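PDB 4GUN: superoxide dismutase from Candida albicans, which probably catalyses the manganese-dependent dismutation of superoxide to hydrogen peroxide and oxygen, protecting the cell from these radicals. Local coordinates for residues F136-Q142 with P161-I167. The protein carries 2 engineered substitutions. Sequence-based numbering, arbitrary orientation.
Sequences FIVKNKQ and PHLVPII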
loop_
_atom_site.group_PDB
_atom_site.type_symbol
_atom_site.label_atom_id
_atom_site.label_comp_id
_atom_site.label_asym_id
_atom_site.label_seq_id
_atom_site.Cartn_x
_atom_site.Cartn_y
_atom_site.Cartn_z
ATOM N N PHE A 136 -8.001 7.494 -14.731
ATOM C CA PHE A 136 -9.105 6.959 -15.503
ATOM C C PHE A 136 -10.352 7.798 -15.284
ATOM O O PHE A 136 -10.651 8.183 -14.159
ATOM C CB PHE A 136 -9.440 5.498 -15.108
ATOM C CG PHE A 136 -8.369 4.447 -15.249
ATOM C CD1 PHE A 136 -8.336 3.613 -16.359
ATOM C CD2 PHE A 136 -7.459 4.218 -14.224
ATOM C CE1 PHE A 136 -7.366 2.613 -16.471
ATOM C CE2 PHE A 136 -6.491 3.216 -14.336
ATOM C CZ PHE A 136 -6.454 2.422 -15.455
ATOM N N ILE A 137 -11.108 8.004 -16.360
ATOM C CA ILE A 137 -12.458 8.538 -16.323
ATOM C C ILE A 137 -13.252 7.231 -16.233
ATOM O O ILE A 137 -13.044 6.340 -17.069
ATOM C CB ILE A 137 -12.827 9.368 -17.586
ATOM C CG1 ILE A 137 -12.063 10.719 -17.562
ATOM C CG2 ILE A 137 -14.345 9.609 -17.604
ATOM C CD1 ILE A 137 -12.025 11.497 -18.888
ATOM N N VAL A 138 -14.074 7.073 -15.172
ATOM C CA VAL A 138 -14.796 5.808 -14.943
ATOM C C VAL A 138 -16.294 6.026 -14.867
ATOM O O VAL A 138 -16.722 7.089 -14.447
ATOM C CB VAL A 138 -14.298 5.020 -13.675
ATOM C CG1 VAL A 138 -12.794 4.768 -13.702
ATOM C CG2 VAL A 138 -14.698 5.700 -12.371
ATOM N N LYS A 139 -17.083 4.994 -15.222
ATOM C CA LYS A 139 -18.548 5.020 -15.073
ATOM C C LYS A 139 -18.895 4.029 -13.964
ATOM O O LYS A 139 -18.424 2.892 -13.975
ATOM C CB LYS A 139 -19.251 4.639 -16.391
ATOM C CG LYS A 139 -20.755 4.336 -16.266
ATOM C CD LYS A 139 -21.259 3.624 -17.512
ATOM C CE LYS A 139 -22.776 3.616 -17.608
ATOM N NZ LYS A 139 -23.244 2.717 -18.721
ATOM N N ASN A 140 -19.755 4.444 -13.030
ATOM C CA ASN A 140 -20.178 3.558 -11.945
ATOM C C ASN A 140 -21.576 3.060 -12.282
ATOM O O ASN A 140 -22.498 3.848 -12.396
ATOM C CB ASN A 140 -20.116 4.292 -10.594
ATOM C CG ASN A 140 -20.321 3.438 -9.363
ATOM O OD1 ASN A 140 -21.044 2.456 -9.362
ATOM N ND2 ASN A 140 -19.679 3.804 -8.274
ATOM N N LYS A 141 -21.716 1.756 -12.497
ATOM C CA LYS A 141 -22.997 1.135 -12.871
ATOM C C LYS A 141 -24.049 1.094 -11.755
ATOM O O LYS A 141 -25.238 0.935 -12.052
ATOM C CB LYS A 141 -22.753 -0.283 -13.420
ATOM C CG LYS A 141 -21.936 -0.305 -14.711
ATOM C CD LYS A 141 -21.766 -1.718 -15.252
ATOM C CE LYS A 141 -20.544 -2.391 -14.690
ATOM N NZ LYS A 141 -20.484 -3.843 -14.998
ATOM N N GLN A 142 -23.624 1.253 -10.491
ATOM C CA GLN A 142 -24.478 1.173 -9.298
ATOM C C GLN A 142 -25.163 2.465 -8.852
ATOM O O GLN A 142 -26.233 2.397 -8.246
ATOM C CB GLN A 142 -23.655 0.642 -8.112
ATOM C CG GLN A 142 -23.356 -0.852 -8.156
ATOM C CD GLN A 142 -22.442 -1.285 -7.026
ATOM O OE1 GLN A 142 -21.691 -0.489 -6.435
ATOM N NE2 GLN A 142 -22.457 -2.577 -6.728
ATOM N N PRO A 161 -16.127 -5.051 -10.552
ATOM C CA PRO A 161 -17.172 -5.357 -11.549
ATOM C C PRO A 161 -18.159 -4.219 -11.845
ATOM O O PRO A 161 -18.506 -4.032 -13.001
ATOM C CB PRO A 161 -17.885 -6.573 -10.955
ATOM C CG PRO A 161 -16.871 -7.200 -10.076
ATOM C CD PRO A 161 -16.122 -6.054 -9.471
ATOM N N HIS A 162 -18.556 -3.432 -10.835
ATOM C CA HIS A 162 -19.511 -2.318 -11.006
ATOM C C HIS A 162 -18.897 -1.060 -11.658
ATOM O O HIS A 162 -19.594 -0.052 -11.817
ATOM C CB HIS A 162 -20.141 -1.954 -9.651
ATOM C CG HIS A 162 -19.175 -1.321 -8.693
ATOM N ND1 HIS A 162 -19.125 0.051 -8.521
ATOM C CD2 HIS A 162 -18.218 -1.892 -7.926
ATOM C CE1 HIS A 162 -18.153 0.270 -7.649
ATOM N NE2 HIS A 162 -17.579 -0.871 -7.264
ATOM N N LEU A 163 -17.597 -1.099 -12.004
ATOM C CA LEU A 163 -16.926 0.062 -12.592
ATOM C C LEU A 163 -16.443 -0.214 -14.006
ATOM O O LEU A 163 -15.978 -1.318 -14.290
ATOM C CB LEU A 163 -15.747 0.525 -11.731
ATOM C CG LEU A 163 -16.053 1.186 -10.388
ATOM C CD1 LEU A 163 -14.760 1.392 -9.600
ATOM C CD2 LEU A 163 -16.776 2.534 -10.564
ATOM N N VAL A 164 -16.548 0.801 -14.890
ATOM C CA VAL A 164 -16.155 0.691 -16.300
ATOM C C VAL A 164 -15.088 1.734 -16.639
ATOM O O VAL A 164 -15.360 2.927 -16.500
ATOM C CB VAL A 164 -17.373 0.839 -17.257
ATOM C CG1 VAL A 164 -16.985 0.484 -18.693
ATOM C CG2 VAL A 164 -18.569 0.009 -16.794
ATOM N N PRO A 165 -13.885 1.325 -17.118
ATOM C CA PRO A 165 -12.903 2.341 -17.547
ATOM C C PRO A 165 -13.374 2.975 -18.880
ATOM O O PRO A 165 -13.765 2.253 -19.802
ATOM C CB PRO A 165 -11.591 1.546 -17.665
ATOM C CG PRO A 165 -12.009 0.123 -17.902
ATOM C CD PRO A 165 -13.408 -0.058 -17.375
ATOM N N ILE A 166 -13.461 4.311 -18.930
ATOM C CA ILE A 166 -13.954 5.049 -20.117
ATOM C C ILE A 166 -12.776 5.628 -20.914
ATOM O O ILE A 166 -12.741 5.537 -22.146
ATOM C CB ILE A 166 -15.035 6.126 -19.738
ATOM C CG1 ILE A 166 -16.193 5.555 -18.858
ATOM C CG2 ILE A 166 -15.574 6.879 -20.970
ATOM C CD1 ILE A 166 -16.942 4.286 -19.464
ATOM N N ILE A 167 -11.828 6.239 -20.188
ATOM C CA ILE A 167 -10.589 6.808 -20.717
ATOM C C ILE A 167 -9.458 6.373 -19.808
ATOM O O ILE A 167 -9.570 6.519 -18.588
ATOM C CB ILE A 167 -10.662 8.375 -20.813
ATOM C CG1 ILE A 167 -11.596 8.855 -21.955
ATOM C CG2 ILE A 167 -9.253 9.041 -20.898
ATOM C CD1 ILE A 167 -11.097 8.618 -23.426
#
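Two N-H groups grip Asn140 OD1 from opposite faces of its amide. His162 ND1 donates across the contact at 3.2 Å, with OD1 close to the imidazole plane but ND1 well above the carbonyl plane, and Gln142 N donates at 3.1 Å, closing an Asx turn where the strand ends. With CG anti to the backbone N (chi1 -171°), the Asn140 amide is held beside His162, and its rotation about chi2 turns OD1 to both donors. The Gln142 amide stacks on one face of the His162 ring, the planes 16° apart; OE1 lies over the ring toward its rim, at a poor angle for a hydrogen bond to ND1. Lys141 N bonds to His162 O, while the Lys141 chain bends at chi3 (-89°), runs past Val164 CG2 and sets NZ 2.8 Å from Pro161 O.

Lys139 and Val164 form an antiparallel hydrogen-bonded pair. Ile137 O takes Ile166 N at 2.8 Å and Ile167 N weakly at 3.3 Å, so two residues face one: a classic beta bulge. The bulge turns Ile166 toward the partner strand, its CD1 3.9 Å from Lys139 CB. Ile137 and Ile167 lie side by side, and both touch Trp197 of helix 197-205. Lys139 NZ leads away to Tyr204 O. On the face of Val138, Asn140, Leu163 and Pro165, Leu163 CD2 rests on Asn140 CB; the Phe136 side chain lies alongside Pro165. Strands 133-140, central, and 163-170, which carries the manganese ligand Asp170, belong to the three-stranded antiparallel sheet of the iron/manganese superoxide dismutase C-terminal domain.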